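Local coordinates for Serine/threonine-protein kinase PknI (Mycobacterium tuberculosis, PDB 5XLL) that is a membrane-spanning serine/threonine kinase that slows mycobacterial growth inside the infected host, represented here by its dimeric extracellular sensor domain, at residues L48-M53 / V152-P157; E76-S81 / A107-P112; F88-P93 / N127-Q132; E119-V124 / V135-A140. All coordinates share one frame; numbering follows the deposited sequence.

Contact 1 (L48-M53 / V152-P157); sequences LAAATM and VTVPDP
The L48-to-T52 part of strand 47-53 and the irregular segment 152-157 run in nearly opposite senses, 154° apart end to end, with A50 and P157 bringing their CA atoms to 5.1 Å. The segment comes after the last strand of the antiparallel sheet and lies as a loop over one face of it, the face bearing L48, A50 and T52. P157 covers the beginning of the strand: its CB presses on L48 CB at 3.4 Å, closer than carbons usually approach, while its CG reaches over toward A50 CB. V154 fills the next position. Its CG1 branch, held anti to the backbone N (chi1 -179°), rests against the A50 carbonyl and touches A50 CB at 4.0 Å. At the far end V152 CG1 lies 4.1 Å from T52 CG2, the two side chains overlapping from opposite directions. R39 and S41, on the adjoining strand 36-42, make weak polar contacts with V154 O and the D156 carboxylate, which ties the loop to the edge of the sheet as well as to its face. The single hydrogen bond between the two segments is given by a side chain: T52 OG1 donates to T153 O over 3.0 Å, lying in the carbonyl plane on a lone pair.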
loop_
_atom_site.group_PDB
_atom_site.type_symbol
_atom_site.label_atom_id
_atom_site.label_comp_id
_atom_site.label_asym_id
_atom_site.label_seq_id
_atom_site.Cartn_x
_atom_site.Cartn_y
_atom_site.Cartn_z
ATOM N N LEU B 48 5.835 18.512 0.655
ATOM C CA LEU B 48 4.842 18.170 1.669
ATOM C C LEU B 48 3.579 18.981 1.420
ATOM O O LEU B 48 3.646 20.100 0.908
ATOM C CB LEU B 48 5.370 18.470 3.074
ATOM C CG LEU B 48 6.683 17.809 3.471
ATOM C CD1 LEU B 48 7.185 18.291 4.838
ATOM C CD2 LEU B 48 6.496 16.306 3.460
ATOM N N ALA B 49 2.426 18.417 1.764
ATOM C CA ALA B 49 1.198 19.195 1.758
ATOM C C ALA B 49 0.499 19.078 3.097
ATOM O O ALA B 49 0.601 18.045 3.780
ATOM C CB ALA B 49 0.285 18.769 0.647
ATOM N N ALA B 50 -0.202 20.148 3.471
ATOM C CA ALA B 50 -1.015 20.145 4.686
ATOM C C ALA B 50 -2.420 20.619 4.358
ATOM O O ALA B 50 -2.636 21.401 3.411
ATOM C CB ALA B 50 -0.391 21.007 5.797
ATOM N N ALA B 51 -3.379 20.141 5.142
ATOM C CA ALA B 51 -4.774 20.448 4.879
ATOM C C ALA B 51 -5.538 20.670 6.176
ATOM O O ALA B 51 -5.407 19.887 7.138
ATOM C CB ALA B 51 -5.435 19.337 4.054
ATOM N N THR B 52 -6.339 21.736 6.184
ATOM C CA THR B 52 -7.224 22.028 7.291
ATOM C C THR B 52 -8.620 21.611 6.866
ATOM O O THR B 52 -9.073 21.955 5.770
ATOM C CB THR B 52 -7.239 23.546 7.594
ATOM O OG1 THR B 52 -5.956 23.948 8.086
ATOM C CG2 THR B 52 -8.326 23.871 8.618
HETATM N N MSE B 53 -9.325 20.891 7.721
HETATM C CA MSE B 53 -10.643 20.424 7.333
HETATM C C MSE B 53 -11.694 21.531 7.428
HETATM O O MSE B 53 -11.715 22.315 8.387
HETATM C CB MSE B 53 -11.054 19.203 8.154
HETATM C CG MSE B 53 -12.339 18.576 7.650
HETATM SE SE MSE B 53 -12.811 16.972 8.673
HETATM C CE MSE B 53 -14.575 16.737 7.898
ATOM N N VAL B 152 -9.614 31.070 6.530
ATOM C CA VAL B 152 -8.991 29.786 6.913
ATOM C C VAL B 152 -7.478 29.731 6.702
ATOM O O VAL B 152 -6.982 29.918 5.589
ATOM C CB VAL B 152 -9.633 28.588 6.154
ATOM C CG1 VAL B 152 -8.843 27.297 6.381
ATOM C CG2 VAL B 152 -11.074 28.400 6.572
ATOM N N THR B 153 -6.746 29.458 7.773
ATOM C CA THR B 153 -5.299 29.316 7.668
ATOM C C THR B 153 -4.972 27.853 7.400
ATOM O O THR B 153 -5.707 26.960 7.826
ATOM C CB THR B 153 -4.595 29.701 8.985
ATOM O OG1 THR B 153 -4.403 28.524 9.780
ATOM C CG2 THR B 153 -5.433 30.707 9.775
ATOM N N VAL B 154 -3.878 27.598 6.699
ATOM C CA VAL B 154 -3.319 26.265 6.697
ATOM C C VAL B 154 -1.905 26.374 7.231
ATOM O O VAL B 154 -1.151 27.256 6.816
ATOM C CB VAL B 154 -3.362 25.628 5.298
ATOM C CG1 VAL B 154 -2.785 24.215 5.341
ATOM C CG2 VAL B 154 -4.795 25.612 4.798
ATOM N N PRO B 155 -1.545 25.498 8.178
ATOM C CA PRO B 155 -0.181 25.595 8.718
ATOM C C PRO B 155 0.826 25.214 7.648
ATOM O O PRO B 155 0.442 24.572 6.658
ATOM C CB PRO B 155 -0.151 24.525 9.823
ATOM C CG PRO B 155 -1.598 24.122 10.041
ATOM C CD PRO B 155 -2.300 24.363 8.740
ATOM N N ASP B 156 2.083 25.615 7.843
ATOM C CA ASP B 156 3.201 25.224 6.981
ATOM C C ASP B 156 3.499 23.731 7.146
ATOM O O ASP B 156 3.727 23.273 8.265
ATOM C CB ASP B 156 4.432 26.055 7.359
ATOM C CG ASP B 156 5.724 25.466 6.832
ATOM O OD1 ASP B 156 6.476 24.840 7.623
ATOM O OD2 ASP B 156 5.985 25.623 5.617
ATOM N N PRO B 157 3.473 22.962 6.037
ATOM C CA PRO B 157 3.696 21.507 6.126
ATOM C C PRO B 157 4.978 21.131 6.893
ATOM O O PRO B 157 4.966 20.170 7.676
ATOM C CB PRO B 157 3.803 21.080 4.659
ATOM C CG PRO B 157 2.988 22.095 3.903
ATOM C CD PRO B 157 3.084 23.393 4.677
#

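Contact 2 (E76-S81 / A107-P112); sequences EGQWKS and ALRPQP
W79 O receives the L108 amide, with L108 N only 2.6 Å from W79 O and lying in the plane of the carbonyl, and also meets the CA-H of A107, whose CA is 3.3 Å from W79 O. The return bond, from W79 N to L108 O at 2.8 Å, comes in tilted 27° from the carbonyl plane. Together the two bonds make W79 and L108 an antiparallel hydrogen-bonded pair; K80 and A107 form the next, non-hydrogen-bonded pair. On one face of the sheet W79 CB sits 4.1 Å from L108 CB, and the indole presents its edge to L108 O. On the other, A107 CB lies beneath the Q78 amide and beside K80 CD. Q78 and R109 extend alongside one another in a common direction, amide and guanidinium planes 36° apart; Q78 CG stands between the backbone N and carbonyl carbon (chi1 74°), and the chain beyond it is extended, bringing OE1 to the guanidinium edge, 2.6 Å from R109 NH1. R109 NE gives its hydrogen bond to E76 O of the second subunit, so this end of the hairpin contributes to the dimer interface. Strand 78-91 is flanked on its other side by strand 70-75, where F74 meets the W79 ring edge-to-face, and strand 97-110 by strand 116-124, where L116 packs on W79, L108 and P110.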
loop_
_atom_site.group_PDB
_atom_site.type_symbol
_atom_site.label_atom_id
_atom_site.label_comp_id
_atom_site.label_asym_id
_atom_site.label_seq_id
_atom_site.Cartn_x
_atom_site.Cartn_y
_atom_site.Cartn_z
ATOM N N GLU B 76 7.512 8.821 -4.856
ATOM C CA GLU B 76 7.338 7.641 -5.695
ATOM C C GLU B 76 6.035 7.723 -6.472
ATOM O O GLU B 76 5.233 6.781 -6.456
ATOM C CB GLU B 76 7.385 6.362 -4.845
ATOM C CG GLU B 76 8.802 5.858 -4.554
ATOM C CD GLU B 76 9.634 6.833 -3.734
ATOM O OE1 GLU B 76 9.382 6.923 -2.509
ATOM O OE2 GLU B 76 10.546 7.490 -4.311
ATOM N N GLY B 77 5.822 8.871 -7.117
ATOM C CA GLY B 77 4.666 9.095 -7.961
ATOM C C GLY B 77 3.314 9.284 -7.276
ATOM O O GLY B 77 2.297 9.307 -7.967
ATOM N N GLN B 78 3.269 9.427 -5.951
ATOM C CA GLN B 78 1.965 9.652 -5.311
ATOM C C GLN B 78 1.979 10.517 -4.044
ATOM O O GLN B 78 3.005 10.635 -3.352
ATOM C CB GLN B 78 1.276 8.314 -4.992
ATOM C CG GLN B 78 1.891 7.588 -3.804
ATOM C CD GLN B 78 1.214 6.267 -3.522
ATOM O OE1 GLN B 78 0.275 5.878 -4.226
ATOM N NE2 GLN B 78 1.688 5.557 -2.496
ATOM N N TRP B 79 0.827 11.121 -3.745
ATOM C CA TRP B 79 0.624 11.747 -2.444
ATOM C C TRP B 79 0.164 10.681 -1.472
ATOM O O TRP B 79 -0.782 9.947 -1.761
ATOM C CB TRP B 79 -0.441 12.839 -2.522
ATOM C CG TRP B 79 -0.012 14.038 -3.316
ATOM C CD1 TRP B 79 -0.386 14.364 -4.592
ATOM C CD2 TRP B 79 0.864 15.089 -2.869
ATOM N NE1 TRP B 79 0.199 15.561 -4.964
ATOM C CE2 TRP B 79 0.980 16.017 -3.927
ATOM C CE3 TRP B 79 1.560 15.331 -1.669
ATOM C CZ2 TRP B 79 1.769 17.174 -3.825
ATOM C CZ3 TRP B 79 2.341 16.470 -1.572
ATOM C CH2 TRP B 79 2.435 17.381 -2.644
ATOM N N LYS B 80 0.826 10.601 -0.322
ATOM C CA LYS B 80 0.407 9.683 0.718
ATOM C C LYS B 80 0.432 10.308 2.117
ATOM O O LYS B 80 1.390 10.979 2.491
ATOM C CB LYS B 80 1.276 8.430 0.702
ATOM C CG LYS B 80 1.011 7.537 1.915
ATOM C CD LYS B 80 0.600 6.126 1.514
ATOM C CE LYS B 80 1.812 5.255 1.304
ATOM N NZ LYS B 80 2.856 5.505 2.343
ATOM N N SER B 81 -0.621 10.075 2.893
ATOM C CA SER B 81 -0.648 10.511 4.282
ATOM C C SER B 81 -0.003 9.474 5.207
ATOM O O SER B 81 0.269 8.339 4.795
ATOM C CB SER B 81 -2.084 10.775 4.730
ATOM O OG SER B 81 -2.818 9.573 4.943
ATOM N N ALA B 107 -3.886 7.357 0.001
ATOM C CA ALA B 107 -2.910 7.529 -1.068
ATOM C C ALA B 107 -3.611 8.190 -2.255
ATOM O O ALA B 107 -4.731 7.821 -2.604
ATOM C CB ALA B 107 -2.305 6.183 -1.463
ATOM N N LEU B 108 -2.957 9.162 -2.878
ATOM C CA LEU B 108 -3.587 9.932 -3.944
ATOM C C LEU B 108 -2.646 10.151 -5.145
ATOM O O LEU B 108 -1.611 10.806 -5.024
ATOM C CB LEU B 108 -4.077 11.271 -3.388
ATOM C CG LEU B 108 -5.580 11.596 -3.296
ATOM C CD1 LEU B 108 -6.465 10.416 -2.951
ATOM C CD2 LEU B 108 -5.801 12.739 -2.302
ATOM N N ARG B 109 -3.032 9.637 -6.310
ATOM C CA ARG B 109 -2.202 9.742 -7.507
ATOM C C ARG B 109 -2.699 10.814 -8.485
ATOM O O ARG B 109 -3.848 10.778 -8.938
ATOM C CB ARG B 109 -2.086 8.364 -8.154
ATOM C CG ARG B 109 -1.671 7.351 -7.107
ATOM C CD ARG B 109 -1.893 5.961 -7.517
ATOM N NE ARG B 109 -2.988 5.327 -6.794
ATOM C CZ ARG B 109 -2.851 4.605 -5.686
ATOM N NH1 ARG B 109 -1.659 4.447 -5.118
ATOM N NH2 ARG B 109 -3.928 4.046 -5.138
ATOM N N PRO B 110 -1.828 11.784 -8.801
ATOM C CA PRO B 110 -2.248 12.960 -9.574
ATOM C C PRO B 110 -2.532 12.609 -11.037
ATOM O O PRO B 110 -1.873 11.719 -11.595
ATOM C CB PRO B 110 -1.047 13.911 -9.454
ATOM C CG PRO B 110 0.136 13.010 -9.215
ATOM C CD PRO B 110 -0.390 11.814 -8.452
ATOM N N GLN B 111 -3.513 13.298 -11.621
ATOM C CA GLN B 111 -3.966 13.080 -12.997
ATOM C C GLN B 111 -3.923 14.394 -13.785
ATOM O O GLN B 111 -4.084 15.468 -13.198
ATOM C CB GLN B 111 -5.405 12.534 -12.983
ATOM C CG GLN B 111 -5.597 11.160 -13.634
ATOM C CD GLN B 111 -4.997 10.021 -12.819
ATOM O OE1 GLN B 111 -4.013 10.202 -12.097
ATOM N NE2 GLN B 111 -5.589 8.831 -12.938
ATOM N N PRO B 112 -3.709 14.310 -15.118
ATOM C CA PRO B 112 -3.702 15.464 -16.038
ATOM C C PRO B 112 -4.835 16.478 -15.811
ATOM O O PRO B 112 -5.890 16.132 -15.262
ATOM C CB PRO B 112 -3.864 14.812 -17.425
ATOM C CG PRO B 112 -3.865 13.294 -17.191
ATOM C CD PRO B 112 -3.313 13.074 -15.813
#

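Contact 3 (F88-P93 / N127-Q132); sequences FPCVGP and NECGQQ
A covalent bond is the main link here: C90 SG and C129 SG are joined at 2.0 Å in a disulfide with a chi3 of 78°. C90 lies near the end of strand 78-91, and its SG, set between its own backbone N and carbonyl carbon (chi1 53°), is directed toward the loop 127-132. Van der Waals contacts lie beside it. G92 CA packs on C129 CA at 3.7 Å, the closest main-chain approach of the two segments, and P93 CD rests on C129 O at 3.6 Å. Between the two segments themselves there are no hydrogen bonds; those of the loop are internal. G130 N donates to N127 O at 3.1 Å, closing a type I beta turn over N127-G130, and the N127 side chain reaches beyond the turn, its OD1 accepting from Q132 N at 3.1 Å with an angle of 163° at the hydrogen. Farther out, the E128 carboxylate bonds S126 OG, and Q131 OE1 is held by Q100 of strand 97-110. The arrangement is a type I beta turn, in the loop between strands 116-124 and 135-142, tied by a disulfide to the end of strand 78-91, consistent with the disulfides expected of an extracellular domain.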
loop_
_atom_site.group_PDB
_atom_site.type_symbol
_atom_site.label_atom_id
_atom_site.label_comp_id
_atom_site.label_asym_id
_atom_site.label_seq_id
_atom_site.Cartn_x
_atom_site.Cartn_y
_atom_site.Cartn_z
ATOM N N PHE B 88 -11.013 0.371 16.127
ATOM C CA PHE B 88 -12.246 0.194 15.369
ATOM C C PHE B 88 -13.095 -0.831 16.084
ATOM O O PHE B 88 -12.643 -1.960 16.326
ATOM C CB PHE B 88 -11.935 -0.331 13.966
ATOM C CG PHE B 88 -12.679 0.371 12.869
ATOM C CD1 PHE B 88 -13.538 1.428 13.154
ATOM C CD2 PHE B 88 -12.516 -0.025 11.541
ATOM C CE1 PHE B 88 -14.223 2.084 12.132
ATOM C CE2 PHE B 88 -13.190 0.624 10.510
ATOM C CZ PHE B 88 -14.049 1.682 10.807
ATOM N N PRO B 89 -14.328 -0.458 16.426
ATOM C CA PRO B 89 -15.194 -1.496 16.985
ATOM C C PRO B 89 -15.513 -2.530 15.901
ATOM O O PRO B 89 -15.321 -2.257 14.698
ATOM C CB PRO B 89 -16.448 -0.718 17.407
ATOM C CG PRO B 89 -16.482 0.465 16.483
ATOM C CD PRO B 89 -15.030 0.827 16.249
ATOM N N CYS B 90 -15.969 -3.702 16.342
ATOM C CA CYS B 90 -16.230 -4.834 15.456
ATOM C C CYS B 90 -16.933 -5.954 16.211
ATOM O O CYS B 90 -16.977 -5.959 17.450
ATOM C CB CYS B 90 -14.915 -5.365 14.878
ATOM S SG CYS B 90 -13.654 -5.752 16.130
ATOM N N VAL B 91 -17.472 -6.906 15.459
ATOM C CA VAL B 91 -18.066 -8.101 16.041
ATOM C C VAL B 91 -17.287 -9.324 15.563
ATOM O O VAL B 91 -17.050 -9.482 14.362
ATOM C CB VAL B 91 -19.572 -8.207 15.682
ATOM C CG1 VAL B 91 -20.119 -9.596 15.978
ATOM C CG2 VAL B 91 -20.373 -7.143 16.448
ATOM N N GLY B 92 -16.865 -10.171 16.499
ATOM C CA GLY B 92 -16.058 -11.333 16.156
ATOM C C GLY B 92 -16.869 -12.484 15.570
ATOM O O GLY B 92 -18.103 -12.424 15.520
ATOM N N PRO B 93 -16.178 -13.553 15.132
ATOM C CA PRO B 93 -16.850 -14.724 14.548
ATOM C C PRO B 93 -17.808 -15.417 15.525
ATOM O O PRO B 93 -18.498 -16.355 15.101
ATOM C CB PRO B 93 -15.683 -15.673 14.208
ATOM C CG PRO B 93 -14.454 -14.807 14.177
ATOM C CD PRO B 93 -14.714 -13.719 15.184
ATOM N N ASN B 127 -6.553 -9.258 16.460
ATOM C CA ASN B 127 -7.397 -10.381 16.069
ATOM C C ASN B 127 -8.636 -10.594 16.932
ATOM O O ASN B 127 -9.206 -11.686 16.943
ATOM C CB ASN B 127 -6.564 -11.659 16.019
ATOM C CG ASN B 127 -7.150 -12.684 15.088
ATOM O OD1 ASN B 127 -7.606 -12.341 13.993
ATOM N ND2 ASN B 127 -7.168 -13.948 15.518
ATOM N N GLU B 128 -9.051 -9.551 17.645
ATOM C CA GLU B 128 -10.198 -9.642 18.546
ATOM C C GLU B 128 -11.456 -10.040 17.772
ATOM O O GLU B 128 -12.362 -10.672 18.317
ATOM C CB GLU B 128 -10.438 -8.306 19.272
ATOM C CG GLU B 128 -9.208 -7.667 19.915
ATOM C CD GLU B 128 -8.306 -6.991 18.901
ATOM O OE1 GLU B 128 -8.068 -7.580 17.817
ATOM O OE2 GLU B 128 -7.839 -5.868 19.170
ATOM N N CYS B 129 -11.505 -9.672 16.496
ATOM C CA CYS B 129 -12.674 -9.980 15.682
ATOM C C CYS B 129 -12.333 -10.890 14.498
ATOM O O CYS B 129 -13.092 -10.976 13.532
ATOM C CB CYS B 129 -13.362 -8.686 15.220
ATOM S SG CYS B 129 -14.054 -7.704 16.592
ATOM N N GLY B 130 -11.183 -11.560 14.586
ATOM C CA GLY B 130 -10.766 -12.510 13.568
ATOM C C GLY B 130 -10.249 -11.900 12.278
ATOM O O GLY B 130 -10.210 -12.570 11.235
ATOM N N GLN B 131 -9.815 -10.646 12.332
ATOM C CA GLN B 131 -9.446 -9.943 11.096
ATOM C C GLN B 131 -7.978 -9.526 11.006
ATOM O O GLN B 131 -7.593 -8.735 10.131
ATOM C CB GLN B 131 -10.386 -8.742 10.873
ATOM C CG GLN B 131 -11.843 -9.165 10.711
ATOM C CD GLN B 131 -12.700 -8.106 10.054
ATOM O OE1 GLN B 131 -13.299 -7.276 10.733
ATOM N NE2 GLN B 131 -12.771 -8.137 8.724
ATOM N N GLN B 132 -7.149 -10.065 11.895
ATOM C CA GLN B 132 -5.745 -9.670 11.884
ATOM C C GLN B 132 -5.147 -9.931 10.514
ATOM O O GLN B 132 -5.312 -11.008 9.949
ATOM C CB GLN B 132 -4.933 -10.382 12.969
ATOM C CG GLN B 132 -3.422 -10.122 12.837
ATOM C CD GLN B 132 -2.643 -10.440 14.112
ATOM O OE1 GLN B 132 -3.188 -10.374 15.234
ATOM N NE2 GLN B 132 -1.357 -10.771 13.946
#

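Contact 4 (E119-V124 / V135-A140); sequences EMVVTV and VIRIPA
M120 and I138 make the closest apolar side-chain contact between the two strands of this antiparallel hairpin, selenomethionine M120 CE lying 3.4 Å from I138 CD1, nearer than carbons normally come. The two side chains lie alongside, extending in one direction; M120 CG is anti to the backbone N (chi1 -175°), and the bend farther out at chi3 turns the methyl toward the isoleucine. V122 continues this face, with its CB 4.2 Å from I136 CB and its CG2 branch near I138 CD1. Beneath them the backbones are regularly paired: M120 with I138 and V122 with I136 each exchange two hydrogen bonds, M120 N to I138 O being the shortest at 2.7 Å. V122 N and I136 N both approach their acceptors nearly along the C=O axis.

Burial differs between the strands: E119 and V122 are buried, whereas V135, I136, R137 and P139, on the outermost strand of the chain's sheet, form the solvent side. On the face opposite M120, V121 CG1 touches V135 CG1 at 3.7 Å. R137, extended from CG to NE, runs alongside V121, and V135 CG1 sits above one face of its guanidinium, offset toward the rim. R137 NH1 reaches E119 OE2 at 3.0 Å, a salt bridge whose hydrogen bond is weak, bent to 134° at the hydrogen, although the carboxylate and guanidinium planes are only 19° apart. E119 also packs on R109 of strand 97-110 and on E76 of the second subunit. Backbone bonding and apolar packing probably account for most of the pairing, whereas the bent salt bridge probably adds mainly electrostatic attraction and may help keep E119 ionised next to the dimer interface.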
loop_
_atom_site.group_PDB
_atom_site.type_symbol
_atom_site.label_atom_id
_atom_site.label_comp_id
_atom_site.label_asym_id
_atom_site.label_seq_id
_atom_site.Cartn_x
_atom_site.Cartn_y
_atom_site.Cartn_z
ATOM N N GLU B 119 -6.794 5.704 -3.113
ATOM C CA GLU B 119 -7.586 4.923 -2.168
ATOM C C GLU B 119 -7.211 5.178 -0.713
ATOM O O GLU B 119 -6.109 5.638 -0.383
ATOM C CB GLU B 119 -7.431 3.413 -2.454
ATOM C CG GLU B 119 -5.973 2.969 -2.357
ATOM C CD GLU B 119 -5.709 1.535 -2.825
ATOM O OE1 GLU B 119 -6.584 0.916 -3.485
ATOM O OE2 GLU B 119 -4.605 1.025 -2.535
HETATM N N MSE B 120 -8.138 4.836 0.165
HETATM C CA MSE B 120 -7.847 4.775 1.572
HETATM C C MSE B 120 -7.519 3.320 1.848
HETATM O O MSE B 120 -8.169 2.411 1.291
HETATM C CB MSE B 120 -9.087 5.144 2.344
HETATM C CG MSE B 120 -8.866 5.226 3.834
HETATM SE SE MSE B 120 -10.233 6.379 4.587
HETATM C CE MSE B 120 -11.537 5.059 5.199
ATOM N N VAL B 121 -6.512 3.088 2.689
ATOM C CA VAL B 121 -6.112 1.724 3.036
ATOM C C VAL B 121 -6.207 1.497 4.544
ATOM O O VAL B 121 -5.517 2.156 5.338
ATOM C CB VAL B 121 -4.689 1.437 2.549
ATOM C CG1 VAL B 121 -4.359 -0.041 2.693
ATOM C CG2 VAL B 121 -4.535 1.877 1.095
ATOM N N VAL B 122 -7.089 0.579 4.935
ATOM C CA VAL B 122 -7.272 0.225 6.330
ATOM C C VAL B 122 -6.661 -1.175 6.557
ATOM O O VAL B 122 -7.031 -2.154 5.875
ATOM C CB VAL B 122 -8.775 0.312 6.735
ATOM C CG1 VAL B 122 -8.998 0.008 8.216
ATOM C CG2 VAL B 122 -9.356 1.703 6.398
ATOM N N THR B 123 -5.697 -1.259 7.479
ATOM C CA THR B 123 -5.075 -2.541 7.840
ATOM C C THR B 123 -5.383 -2.919 9.281
ATOM O O THR B 123 -5.253 -2.099 10.184
ATOM C CB THR B 123 -3.570 -2.494 7.707
ATOM O OG1 THR B 123 -3.216 -2.053 6.394
ATOM C CG2 THR B 123 -2.982 -3.892 7.934
ATOM N N VAL B 124 -5.784 -4.165 9.490
ATOM C CA VAL B 124 -6.122 -4.664 10.816
ATOM C C VAL B 124 -4.936 -5.416 11.423
ATOM O O VAL B 124 -4.402 -6.343 10.806
ATOM C CB VAL B 124 -7.304 -5.611 10.746
ATOM C CG1 VAL B 124 -7.896 -5.820 12.141
ATOM C CG2 VAL B 124 -8.336 -5.044 9.798
ATOM N N VAL B 135 -6.763 -6.579 4.863
ATOM C CA VAL B 135 -6.561 -5.244 4.307
ATOM C C VAL B 135 -7.785 -4.807 3.509
ATOM O O VAL B 135 -8.191 -5.471 2.528
ATOM C CB VAL B 135 -5.305 -5.146 3.425
ATOM C CG1 VAL B 135 -5.064 -3.685 3.010
ATOM C CG2 VAL B 135 -4.063 -5.713 4.153
ATOM N N ILE B 136 -8.379 -3.701 3.949
ATOM C CA ILE B 136 -9.472 -3.062 3.233
ATOM C C ILE B 136 -9.005 -1.841 2.423
ATOM O O ILE B 136 -8.383 -0.916 2.982
ATOM C CB ILE B 136 -10.544 -2.599 4.211
ATOM C CG1 ILE B 136 -11.101 -3.802 4.974
ATOM C CG2 ILE B 136 -11.648 -1.824 3.467
ATOM C CD1 ILE B 136 -12.087 -3.446 6.110
ATOM N N ARG B 137 -9.308 -1.827 1.120
ATOM C CA ARG B 137 -9.040 -0.654 0.281
ATOM C C ARG B 137 -10.338 0.037 -0.188
ATOM O O ARG B 137 -11.271 -0.627 -0.659
ATOM C CB ARG B 137 -8.171 -1.032 -0.922
ATOM C CG ARG B 137 -6.991 -1.925 -0.531
ATOM C CD ARG B 137 -6.110 -2.286 -1.724
ATOM N NE ARG B 137 -4.955 -3.075 -1.284
ATOM C CZ ARG B 137 -3.825 -2.555 -0.805
ATOM N NH1 ARG B 137 -3.685 -1.234 -0.711
ATOM N NH2 ARG B 137 -2.828 -3.356 -0.429
ATOM N N ILE B 138 -10.396 1.365 -0.049
ATOM C CA ILE B 138 -11.588 2.132 -0.424
ATOM C C ILE B 138 -11.214 3.183 -1.449
ATOM O O ILE B 138 -10.406 4.079 -1.174
ATOM C CB ILE B 138 -12.228 2.793 0.803
ATOM C CG1 ILE B 138 -12.372 1.746 1.914
ATOM C CG2 ILE B 138 -13.595 3.366 0.448
ATOM C CD1 ILE B 138 -12.217 2.281 3.275
ATOM N N PRO B 139 -11.764 3.058 -2.663
ATOM C CA PRO B 139 -11.359 4.025 -3.690
ATOM C C PRO B 139 -11.686 5.470 -3.284
ATOM O O PRO B 139 -12.709 5.754 -2.633
ATOM C CB PRO B 139 -12.180 3.600 -4.919
ATOM C CG PRO B 139 -12.471 2.135 -4.684
ATOM C CD PRO B 139 -12.692 2.037 -3.188
ATOM N N ALA B 140 -10.803 6.371 -3.691
ATOM C CA ALA B 140 -10.866 7.761 -3.300
ATOM C C ALA B 140 -10.604 8.659 -4.501
ATOM O O ALA B 140 -9.774 8.352 -5.390
ATOM C CB ALA B 140 -9.842 8.048 -2.176
#

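In the fold
All four contacts belong to one antiparallel sheet whose seven strands lie side by side in the order they occur along the chain. Contact 1 brings the tail after the last strand back to the second strand, so its two segments enclose the other three contacts in sequence. Contacts 2 and 4 are adjacent, centres about 15 Å apart, joined where A107 N probably bonds E119 O, and both lie against the second subunit. Contact 2 also meets contact 1 through W79 on A49. Contact 3 lies about 35 Å from contact 1, centre to centre, across the middle of the chain, and meets contact 4 at Q131 and V124, so the loops after strands 116-124 and 135-142 are fixed back onto the sheet at separate places.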